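Local coordinates for oligopeptide ABC transporter OppAIV (Borrelia burgdorferi B31, PDB 4GL8), which probably binds oligopeptides in the periplasm and hands them to an ABC transporter for uptake, at residues Ser38-Leu43 / Asp50-Gly55; Asp237-Phe242 / Phe520-Ile525; Ile248-Met253 / Phe263-Pro268; Asn252-Asp257 / Lys275-Tyr280. One frame throughout, in Å; residues are numbered along the deposited sequence.

Interaction 1: residues Ser38-Leu43 / Asp50-Gly55; sequences SEPATL and DTVGSG
Val-52 presses one methyl against the backbone of the loop: its CG1 lies only 3.2 Å from Ser-38 O. That branch stands anti to the valine's own N (chi1 -176°), while CG2, on the other side of CB, turns to the Ser-38 side chain, with 4.3 Å between CG2 and Ser-38 CB. A beta-branched residue suits this place because its two methyls can each meet a different part of the loop. Pro-40, whose ring restrains its phi, comes next: its CB rests 4.2 Å from Gly-53 CA. Because Gly-53 is bare at CA, the carbonyl Thr-42 O can approach that carbon to 4.1 Å on the helix flank. Here helix 51-57 begins, at the end of the loop that follows strand 31-35, and Asp-50 is its N-cap. Asp-50 OD2 takes a nearly straight bond from Gly-53 N (2.9 Å, 166°), met 38° above the carboxylate plane, and a weak one from Val-52 N; Trp-408 NE1 is a further donor to the same oxygen. Packing gives way to water beyond Pro-40, where Ala-41 is exposed. A water accepts from Thr-42 N and donates to Asp-50 OD1, 2.6 Å from that oxygen, so the loop and the capping carboxylate are bridged by solvent rather than by direct touch. The Thr-42 hydroxyl is engaged separately, with Asp-44 N. Thr-51, in the first turn of the helix, meets the bound peptide through its backbone and, weakly, through OG1.

Interaction 2: residues Asp237-Phe242 / Phe520-Ile525; sequences DSIIFF and FNLSEI
Leu-522 carries every apolar touch of this contact, meeting Ile-239 with its CB and Phe-241 with one methyl. The first pair is the closer: Ile-239 CD1 reaches Leu-522 CB at 3.8 Å, the two side chains crossing at about a right angle. Ile-239 extends its longer branch (chi2 164°), which carries CD1 well away from the strand. Phe-241 comes from the direction opposite to Leu-522, and the far end of its ring, CZ, stands 4.0 Å from Leu-522 CD1. Large hydrocarbon side chains suit these places, since they must span the 8.4 Å between the nearest CA atoms, those of Ile-239 and Leu-522.

Polar bonding stays within each partner or goes elsewhere. In the 3-10 turn at 522-524, Glu-524 N bonds to Asn-521 O at 3.1 Å, and Asn-521 OD1 also accepts a weak bond from Ser-523 N. Gln-59 gives a bond to Phe-520 O and takes one from Leu-522 N, holding the loop on both sides of Asn-521. Strand 238-242 lies in its sheet between strands 31-35 and 219-224, with Ile-239 also resting on Leu-34 and Phe-209. With three buried hydrocarbon side chains and no polar pair between the segments, the adhesion is hydrophobic and depends on shape rather than on bond direction.

Interaction 3: residues Ile248-Met253 / Phe263-Pro268; sequences ITAYNM and FKNVPP
Asn-265, which touches Ala-250 across this contact, also makes its shortest polar bond, 2.7 Å from Asn-265 N to Phe-263 O. The chain curls tightly there: Lys-264 takes a positive phi (74°), and Asn-265 is the centre of an inverse gamma turn closed by a weak bond from Val-266 N to Lys-264 O. The turn presents the side-chain amide of Asn-265 to the helix, where ND2 passes 4.3 Å from Ala-250 CB and is hydrogen-bonded to Asn-35 OD1. A small methyl fits where an amide already committed to another partner must lie alongside.

Pro-267 does most of the packing. Its ring lies against two helix residues one turn apart, Ile-248 and Tyr-251. The nearer approach is at the root of the tyrosine: Pro-267 CG is 3.6 Å from Tyr-251 CB and 3.8 Å from Tyr-251 CG, the two side chains meeting at about a right angle. With its CG anti to the backbone N (chi1 -177°), Tyr-251 sends its ring on beyond the proline, whose CG meets it obliquely. Ile-248 starts out pointing away, but the bend at chi2 (-66°) brings CD1 back to 4.1 Å from Pro-267 CB. A proline ring suits the place, since its CB and its CG each meet a different helix residue.

Helix 247-255 thus rests on the loop that follows strand 261-263. Leu-274 of helix 271-274 touches both Tyr-251 and Pro-267, while strand 31-35 supplies the Asn-35 that lies against Ala-250.

Interaction 4: residues Asn252-Asp257 / Lys275-Tyr280; sequences NMYLND and KLRDDY
Tyr-254 OH donates to Asp-279 OD1 at 2.6 Å, the hydrogen bond that joins the helix end to the turn. The phenol meets this oxygen steeply, 61° above the carboxylate plane, with OD1 near the plane of the tyrosine ring. Because Tyr-254 holds its CG anti to the backbone N, the ring runs out toward the turn and puts the hydroxyl within bonding distance of Asp-279.

The charged pair lies wholly within the turn. Arg-277, bent at chi3 (52°), grips Asp-279 side-on: NE donates to the syn lone pair of Asp-279 OD2 at 2.8 Å, and NH2 forms a salt bridge to OD1 at 2.7 Å. The type I turn from Arg-277 to Tyr-280 brings the two residues together.

The looser packing involves the same guanidinium. Arg-277 NH2 sits at the edge of the Tyr-254 ring, 3.8 Å from CE2, with ring and guanidinium planes 77° apart, while exposed Leu-255 sends CD2 to 4.2 Å from Arg-277 NH1. Beyond Tyr-254 and Leu-255 the helix closes in a Schellman motif, with Asp-257 at positive phi, and Leu-503 of strand 492-504 touches Tyr-254, Arg-277 and Asp-279.

Asp-279 OD1 therefore serves two donors, and the adjacent arginine probably favours the ionised carboxylate, which would strengthen the phenol's bond.

Interactions 1 and 2 are buried, and interaction 1 lies nearest the chain's centre, while interactions 3 and 4 are partly buried, farther out, and share helix 247-255. Chemistry follows place: interaction 2 is purely hydrocarbon, interaction 1 adds a helix cap and a bridging water to tight packing, interaction 3 sets a proline against the helix, and interaction 4, at that helix's end, alone joins its segments by a direct hydrogen bond, backed by a salt bridge. Strand 238-242 of interaction 2 leads into the shared helix, where Phe-242 packs on Met-253, and Phe-520 meets Phe-263 of interaction 3. Interaction 1 touches none of the others.

Interaction 1: residues Ser38-Leu43 / Asp50-Gly55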
# COMPACT_ATOMS: atom_id res chain seq x y z
N SER A 38 -1.60 7.62 -11.87
CA SER A 38 -0.43 8.42 -11.55
C SER A 38 0.83 7.73 -12.05
O SER A 38 0.86 6.51 -12.22
CB SER A 38 -0.33 8.64 -10.03
OG SER A 38 -1.11 9.74 -9.60
N GLU A 39 1.85 8.53 -12.30
CA GLU A 39 3.16 8.08 -12.75
C GLU A 39 3.85 7.45 -11.56
O GLU A 39 3.94 8.08 -10.51
CB GLU A 39 3.97 9.27 -13.28
CG GLU A 39 5.48 9.03 -13.50
CD GLU A 39 5.85 8.43 -14.85
OE1 GLU A 39 4.94 7.96 -15.55
OE2 GLU A 39 7.04 8.43 -15.21
N PRO A 40 4.35 6.21 -11.72
CA PRO A 40 5.11 5.59 -10.64
C PRO A 40 6.42 6.34 -10.41
O PRO A 40 6.94 6.97 -11.33
CB PRO A 40 5.39 4.18 -11.16
CG PRO A 40 5.44 4.35 -12.63
CD PRO A 40 4.34 5.36 -12.93
N ALA A 41 6.91 6.25 -9.18
CA ALA A 41 8.14 6.92 -8.73
C ALA A 41 9.33 6.02 -8.94
O ALA A 41 10.43 6.50 -9.05
CB ALA A 41 8.04 7.29 -7.25
N THR A 42 9.12 4.72 -8.97
CA THR A 42 10.19 3.76 -9.13
C THR A 42 9.55 2.44 -9.51
O THR A 42 8.47 2.11 -9.04
CB THR A 42 11.04 3.60 -7.82
OG1 THR A 42 11.77 2.37 -7.85
CG2 THR A 42 10.17 3.54 -6.57
N LEU A 43 10.22 1.69 -10.38
CA LEU A 43 9.81 0.33 -10.69
C LEU A 43 10.71 -0.74 -10.02
O LEU A 43 10.66 -1.92 -10.39
CB LEU A 43 9.71 0.16 -12.21
CG LEU A 43 8.59 1.09 -12.75
CD1 LEU A 43 8.48 1.00 -14.26
CD2 LEU A 43 7.24 0.82 -12.10
N ASP A 50 4.44 2.27 -2.61
CA ASP A 50 3.22 2.94 -3.09
C ASP A 50 2.44 2.00 -3.99
O ASP A 50 3.03 1.11 -4.59
CB ASP A 50 3.58 4.22 -3.84
CG ASP A 50 4.10 3.95 -5.21
OD1 ASP A 50 5.30 3.69 -5.36
OD2 ASP A 50 3.29 4.01 -6.15
N THR A 51 1.12 2.16 -4.05
CA THR A 51 0.26 1.21 -4.78
C THR A 51 0.37 1.27 -6.31
O THR A 51 0.00 0.30 -6.98
CB THR A 51 -1.25 1.37 -4.44
OG1 THR A 51 -1.63 2.73 -4.64
CG2 THR A 51 -1.50 1.02 -3.00
N VAL A 52 0.86 2.37 -6.86
CA VAL A 52 1.01 2.46 -8.30
C VAL A 52 2.22 1.65 -8.76
O VAL A 52 2.10 0.76 -9.61
CB VAL A 52 1.11 3.91 -8.78
CG1 VAL A 52 1.17 3.93 -10.29
CG2 VAL A 52 -0.10 4.68 -8.30
N GLY A 53 3.37 1.92 -8.19
CA GLY A 53 4.52 1.08 -8.45
C GLY A 53 4.24 -0.39 -8.17
O GLY A 53 4.64 -1.27 -8.94
N SER A 54 3.54 -0.67 -7.06
CA SER A 54 3.27 -2.05 -6.68
C SER A 54 2.40 -2.79 -7.69
O SER A 54 2.66 -3.96 -7.99
CB SER A 54 2.55 -2.11 -5.33
OG SER A 54 2.44 -3.46 -4.95
N GLY A 55 1.37 -2.12 -8.20
CA GLY A 55 0.45 -2.72 -9.13
C GLY A 55 1.09 -3.04 -10.47
O GLY A 55 0.75 -4.04 -11.11
O HOH W 1 6.44 3.68 -7.74

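Interaction 2: residues Asp237-Phe242 / Phe520-Ile525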
# COMPACT_ATOMS: atom_id res chain seq x y z
N ASP A 237 -0.33 -9.76 -25.69
CA ASP A 237 1.05 -9.45 -26.13
C ASP A 237 1.58 -8.23 -25.42
O ASP A 237 2.79 -8.06 -25.26
CB ASP A 237 1.07 -9.17 -27.62
CG ASP A 237 0.63 -10.36 -28.44
OD1 ASP A 237 1.30 -11.41 -28.36
OD2 ASP A 237 -0.37 -10.24 -29.17
N SER A 238 0.67 -7.35 -25.01
CA SER A 238 1.07 -6.10 -24.42
C SER A 238 0.05 -5.50 -23.47
O SER A 238 -1.18 -5.62 -23.65
CB SER A 238 1.39 -5.10 -25.51
OG SER A 238 1.89 -3.93 -24.89
N ILE A 239 0.56 -4.83 -22.44
CA ILE A 239 -0.27 -4.02 -21.57
C ILE A 239 0.28 -2.62 -21.59
O ILE A 239 1.48 -2.43 -21.42
CB ILE A 239 -0.30 -4.56 -20.14
CG1 ILE A 239 -1.07 -5.86 -20.11
CG2 ILE A 239 -0.92 -3.54 -19.18
CD1 ILE A 239 -0.81 -6.63 -18.83
N ILE A 240 -0.58 -1.63 -21.81
CA ILE A 240 -0.19 -0.24 -21.72
C ILE A 240 -0.84 0.45 -20.52
O ILE A 240 -2.07 0.59 -20.46
CB ILE A 240 -0.50 0.55 -23.02
CG1 ILE A 240 0.19 -0.08 -24.25
CG2 ILE A 240 -0.05 2.01 -22.87
CD1 ILE A 240 -0.19 0.58 -25.57
N PHE A 241 -0.01 0.90 -19.58
CA PHE A 241 -0.46 1.73 -18.46
C PHE A 241 -0.40 3.18 -18.89
O PHE A 241 0.68 3.71 -19.10
CB PHE A 241 0.42 1.57 -17.22
CG PHE A 241 0.26 0.26 -16.54
CD1 PHE A 241 -0.75 0.07 -15.61
CD2 PHE A 241 1.09 -0.80 -16.82
CE1 PHE A 241 -0.91 -1.14 -14.97
CE2 PHE A 241 0.94 -2.01 -16.19
CZ PHE A 241 -0.06 -2.19 -15.26
N PHE A 242 -1.56 3.81 -19.04
CA PHE A 242 -1.63 5.24 -19.32
C PHE A 242 -1.66 6.01 -18.03
O PHE A 242 -2.47 5.76 -17.14
CB PHE A 242 -2.86 5.58 -20.15
CG PHE A 242 -2.66 5.39 -21.62
CD1 PHE A 242 -2.15 6.42 -22.39
CD2 PHE A 242 -2.95 4.17 -22.22
CE1 PHE A 242 -1.96 6.25 -23.76
CE2 PHE A 242 -2.77 3.98 -23.59
CZ PHE A 242 -2.27 5.03 -24.36
N PHE A 520 -3.89 -7.87 -8.38
CA PHE A 520 -4.31 -8.24 -9.72
C PHE A 520 -3.23 -8.87 -10.56
O PHE A 520 -2.10 -8.38 -10.57
CB PHE A 520 -4.85 -7.03 -10.48
CG PHE A 520 -5.92 -6.31 -9.75
CD1 PHE A 520 -7.05 -6.99 -9.30
CD2 PHE A 520 -5.81 -4.96 -9.49
CE1 PHE A 520 -8.05 -6.33 -8.61
CE2 PHE A 520 -6.81 -4.31 -8.81
CZ PHE A 520 -7.93 -4.99 -8.38
N ASN A 521 -3.63 -9.91 -11.29
CA ASN A 521 -2.80 -10.58 -12.29
C ASN A 521 -3.42 -10.36 -13.68
O ASN A 521 -4.31 -11.12 -14.16
CB ASN A 521 -2.71 -12.08 -11.99
CG ASN A 521 -1.63 -12.77 -12.80
OD1 ASN A 521 -1.29 -12.39 -13.94
ND2 ASN A 521 -1.09 -13.82 -12.21
N LEU A 522 -2.96 -9.29 -14.33
CA LEU A 522 -3.53 -8.88 -15.59
C LEU A 522 -3.15 -9.87 -16.71
O LEU A 522 -3.77 -9.87 -17.74
CB LEU A 522 -3.12 -7.45 -15.93
CG LEU A 522 -3.46 -6.39 -14.88
CD1 LEU A 522 -2.94 -5.03 -15.32
CD2 LEU A 522 -4.94 -6.30 -14.60
N SER A 523 -2.14 -10.72 -16.49
CA SER A 523 -1.80 -11.77 -17.47
C SER A 523 -2.90 -12.81 -17.65
O SER A 523 -2.87 -13.55 -18.63
CB SER A 523 -0.52 -12.51 -17.10
OG SER A 523 -0.78 -13.47 -16.10
N GLU A 524 -3.84 -12.89 -16.69
CA GLU A 524 -4.97 -13.80 -16.79
C GLU A 524 -6.11 -13.21 -17.63
O GLU A 524 -7.15 -13.87 -17.83
CB GLU A 524 -5.47 -14.19 -15.40
CG GLU A 524 -4.43 -15.03 -14.66
CD GLU A 524 -4.95 -15.65 -13.37
OE1 GLU A 524 -6.13 -15.39 -13.01
OE2 GLU A 524 -4.17 -16.39 -12.71
N ILE A 525 -5.95 -11.98 -18.12
CA ILE A 525 -6.97 -11.39 -18.99
C ILE A 525 -6.96 -12.10 -20.34
O ILE A 525 -5.89 -12.39 -20.90
CB ILE A 525 -6.80 -9.87 -19.14
CG1 ILE A 525 -7.28 -9.18 -17.85
CG2 ILE A 525 -7.59 -9.36 -20.34
CD1 ILE A 525 -6.91 -7.72 -17.72

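Interaction 3: residues Ile248-Met253 / Phe263-Pro268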
# COMPACT_ATOMS: atom_id res chain seq x y z
N ILE A 248 -11.14 13.01 -15.96
CA ILE A 248 -12.01 13.35 -17.10
C ILE A 248 -11.34 12.98 -18.41
O ILE A 248 -12.01 12.56 -19.33
CB ILE A 248 -12.39 14.86 -17.17
CG1 ILE A 248 -13.29 15.24 -15.98
CG2 ILE A 248 -13.11 15.20 -18.49
CD1 ILE A 248 -14.66 14.57 -15.99
N THR A 249 -10.03 13.16 -18.50
CA THR A 249 -9.32 12.80 -19.72
C THR A 249 -9.41 11.29 -19.88
O THR A 249 -9.82 10.78 -20.92
CB THR A 249 -7.85 13.19 -19.63
OG1 THR A 249 -7.77 14.61 -19.44
CG2 THR A 249 -7.10 12.77 -20.89
N ALA A 250 -9.05 10.60 -18.81
CA ALA A 250 -9.18 9.15 -18.75
C ALA A 250 -10.60 8.67 -19.10
O ALA A 250 -10.77 7.70 -19.85
CB ALA A 250 -8.77 8.65 -17.36
N TYR A 251 -11.62 9.34 -18.57
CA TYR A 251 -12.98 8.89 -18.80
C TYR A 251 -13.40 9.11 -20.25
O TYR A 251 -14.10 8.26 -20.83
CB TYR A 251 -13.94 9.57 -17.85
CG TYR A 251 -15.36 9.10 -17.98
CD1 TYR A 251 -15.68 7.76 -17.82
CD2 TYR A 251 -16.40 9.99 -18.24
CE1 TYR A 251 -16.97 7.31 -17.93
CE2 TYR A 251 -17.71 9.57 -18.34
CZ TYR A 251 -17.99 8.22 -18.18
OH TYR A 251 -19.27 7.76 -18.28
N ASN A 252 -12.93 10.21 -20.86
CA ASN A 252 -13.25 10.52 -22.25
C ASN A 252 -12.55 9.55 -23.19
O ASN A 252 -13.11 9.14 -24.20
CB ASN A 252 -12.87 11.96 -22.59
CG ASN A 252 -13.85 12.99 -22.01
OD1 ASN A 252 -15.04 12.70 -21.79
ND2 ASN A 252 -13.36 14.21 -21.79
N MET A 253 -11.33 9.16 -22.84
CA MET A 253 -10.63 8.13 -23.59
C MET A 253 -11.34 6.77 -23.53
O MET A 253 -11.33 6.04 -24.51
CB MET A 253 -9.20 7.97 -23.09
CG MET A 253 -8.29 9.07 -23.59
SD MET A 253 -6.73 9.04 -22.70
CE MET A 253 -5.88 7.64 -23.43
N PHE A 263 -8.76 2.02 -13.40
CA PHE A 263 -8.75 1.49 -12.04
C PHE A 263 -8.72 2.66 -11.08
O PHE A 263 -7.80 3.46 -11.10
CB PHE A 263 -7.53 0.57 -11.81
CG PHE A 263 -7.65 -0.80 -12.46
CD1 PHE A 263 -8.71 -1.12 -13.32
CD2 PHE A 263 -6.67 -1.76 -12.22
CE1 PHE A 263 -8.80 -2.38 -13.89
CE2 PHE A 263 -6.76 -3.02 -12.79
CZ PHE A 263 -7.82 -3.34 -13.63
N LYS A 264 -9.77 2.78 -10.28
CA LYS A 264 -9.82 3.74 -9.16
C LYS A 264 -10.01 5.19 -9.61
O LYS A 264 -10.84 5.90 -9.03
CB LYS A 264 -8.58 3.61 -8.25
CG LYS A 264 -8.46 2.28 -7.51
CD LYS A 264 -7.09 2.10 -6.84
CE LYS A 264 -6.86 3.02 -5.64
NZ LYS A 264 -7.33 2.46 -4.33
N ASN A 265 -9.31 5.62 -10.66
CA ASN A 265 -9.28 7.02 -11.08
C ASN A 265 -10.50 7.44 -11.91
O ASN A 265 -10.35 7.98 -13.01
CB ASN A 265 -7.98 7.30 -11.87
CG ASN A 265 -7.77 8.78 -12.19
OD1 ASN A 265 -8.06 9.65 -11.37
ND2 ASN A 265 -7.25 9.07 -13.40
N VAL A 266 -11.70 7.20 -11.39
CA VAL A 266 -12.94 7.58 -12.09
C VAL A 266 -13.38 9.01 -11.74
O VAL A 266 -12.94 9.58 -10.75
CB VAL A 266 -14.08 6.61 -11.76
CG1 VAL A 266 -13.67 5.21 -12.15
CG2 VAL A 266 -14.46 6.68 -10.28
N PRO A 267 -14.24 9.62 -12.57
CA PRO A 267 -14.64 10.99 -12.23
C PRO A 267 -15.56 11.00 -11.01
O PRO A 267 -16.69 10.48 -11.10
CB PRO A 267 -15.38 11.47 -13.48
CG PRO A 267 -14.84 10.62 -14.55
CD PRO A 267 -14.64 9.27 -13.93
N PRO A 268 -15.09 11.57 -9.89
CA PRO A 268 -15.80 11.53 -8.62
C PRO A 268 -17.17 12.20 -8.71
O PRO A 268 -18.09 11.79 -8.02
CB PRO A 268 -14.88 12.32 -7.67
CG PRO A 268 -14.17 13.29 -8.58
CD PRO A 268 -13.91 12.47 -9.81

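Interaction 4: residues Asn252-Asp257 / Lys275-Tyr280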
# COMPACT_ATOMS: atom_id res chain seq x y z
N ASN A 252 -12.93 10.21 -20.86
CA ASN A 252 -13.25 10.52 -22.25
C ASN A 252 -12.55 9.55 -23.19
O ASN A 252 -13.11 9.14 -24.20
CB ASN A 252 -12.87 11.96 -22.59
CG ASN A 252 -13.85 12.99 -22.01
OD1 ASN A 252 -15.04 12.70 -21.79
ND2 ASN A 252 -13.36 14.21 -21.79
N MET A 253 -11.33 9.16 -22.84
CA MET A 253 -10.63 8.13 -23.59
C MET A 253 -11.34 6.77 -23.53
O MET A 253 -11.33 6.04 -24.51
CB MET A 253 -9.20 7.97 -23.09
CG MET A 253 -8.29 9.07 -23.59
SD MET A 253 -6.73 9.04 -22.70
CE MET A 253 -5.88 7.64 -23.43
N TYR A 254 -11.93 6.46 -22.38
CA TYR A 254 -12.61 5.21 -22.18
C TYR A 254 -13.94 5.17 -22.97
O TYR A 254 -14.28 4.16 -23.58
CB TYR A 254 -12.83 4.99 -20.68
CG TYR A 254 -13.59 3.72 -20.36
CD1 TYR A 254 -12.91 2.52 -20.17
CD2 TYR A 254 -14.97 3.71 -20.29
CE1 TYR A 254 -13.59 1.36 -19.89
CE2 TYR A 254 -15.67 2.53 -20.02
CZ TYR A 254 -14.97 1.36 -19.84
OH TYR A 254 -15.62 0.17 -19.57
N LEU A 255 -14.67 6.30 -22.99
CA LEU A 255 -15.91 6.44 -23.76
C LEU A 255 -15.68 6.44 -25.26
O LEU A 255 -16.59 6.11 -25.99
CB LEU A 255 -16.65 7.73 -23.42
CG LEU A 255 -17.43 7.82 -22.12
CD1 LEU A 255 -18.10 9.20 -22.04
CD2 LEU A 255 -18.48 6.72 -22.03
N ASN A 256 -14.47 6.81 -25.69
CA ASN A 256 -14.10 6.79 -27.12
C ASN A 256 -13.26 5.56 -27.49
O ASN A 256 -12.52 5.59 -28.47
CB ASN A 256 -13.33 8.09 -27.46
CG ASN A 256 -13.19 8.34 -28.98
OD1 ASN A 256 -14.13 8.19 -29.76
ND2 ASN A 256 -12.00 8.72 -29.38
N ASP A 257 -13.36 4.50 -26.69
CA ASP A 257 -12.76 3.20 -27.02
C ASP A 257 -11.22 3.23 -27.06
O ASP A 257 -10.62 2.48 -27.81
CB ASP A 257 -13.32 2.69 -28.38
CG ASP A 257 -13.19 1.15 -28.58
OD1 ASP A 257 -13.06 0.38 -27.59
OD2 ASP A 257 -13.25 0.71 -29.76
N LYS A 275 -22.40 4.12 -11.47
CA LYS A 275 -23.00 2.96 -10.78
C LYS A 275 -24.05 2.23 -11.62
O LYS A 275 -24.21 1.03 -11.49
CB LYS A 275 -23.67 3.38 -9.47
CG LYS A 275 -22.76 3.88 -8.37
CD LYS A 275 -23.60 4.43 -7.22
CE LYS A 275 -22.74 4.75 -6.02
NZ LYS A 275 -23.55 5.31 -4.91
N LEU A 276 -24.78 2.97 -12.46
CA LEU A 276 -25.81 2.38 -13.31
C LEU A 276 -25.26 1.58 -14.49
O LEU A 276 -26.01 0.83 -15.12
CB LEU A 276 -26.76 3.46 -13.87
CG LEU A 276 -27.51 4.42 -12.94
CD1 LEU A 276 -28.78 4.89 -13.62
CD2 LEU A 276 -27.82 3.83 -11.56
N ARG A 277 -23.98 1.74 -14.81
CA ARG A 277 -23.41 1.12 -16.00
C ARG A 277 -23.04 -0.32 -15.74
O ARG A 277 -22.76 -0.72 -14.61
CB ARG A 277 -22.16 1.85 -16.47
CG ARG A 277 -22.33 3.35 -16.73
CD ARG A 277 -20.97 4.02 -16.88
NE ARG A 277 -20.13 3.33 -17.86
CZ ARG A 277 -20.21 3.49 -19.17
NH1 ARG A 277 -21.09 4.33 -19.69
NH2 ARG A 277 -19.42 2.80 -19.98
N ASP A 278 -23.01 -1.08 -16.82
CA ASP A 278 -22.77 -2.51 -16.75
C ASP A 278 -21.27 -2.83 -16.68
O ASP A 278 -20.89 -3.97 -16.43
CB ASP A 278 -23.40 -3.18 -17.96
CG ASP A 278 -24.93 -2.95 -18.04
OD1 ASP A 278 -25.58 -2.63 -17.00
OD2 ASP A 278 -25.47 -3.09 -19.15
N ASP A 279 -20.43 -1.81 -16.89
CA ASP A 279 -18.99 -2.00 -16.89
C ASP A 279 -18.34 -1.34 -15.68
O ASP A 279 -17.14 -1.16 -15.65
CB ASP A 279 -18.38 -1.51 -18.21
CG ASP A 279 -18.61 -0.03 -18.47
OD1 ASP A 279 -18.23 0.43 -19.58
OD2 ASP A 279 -19.15 0.68 -17.59
N TYR A 280 -19.16 -0.99 -14.68
CA TYR A 280 -18.68 -0.39 -13.44
C TYR A 280 -18.64 -1.45 -12.35
O TYR A 280 -19.54 -2.29 -12.25
CB TYR A 280 -19.61 0.75 -12.99
CG TYR A 280 -19.31 1.34 -11.62
CD1 TYR A 280 -18.37 2.35 -11.47
CD2 TYR A 280 -19.99 0.89 -10.48
CE1 TYR A 280 -18.09 2.90 -10.21
CE2 TYR A 280 -19.73 1.43 -9.23
CZ TYR A 280 -18.77 2.43 -9.10
OH TYR A 280 -18.50 2.96 -7.88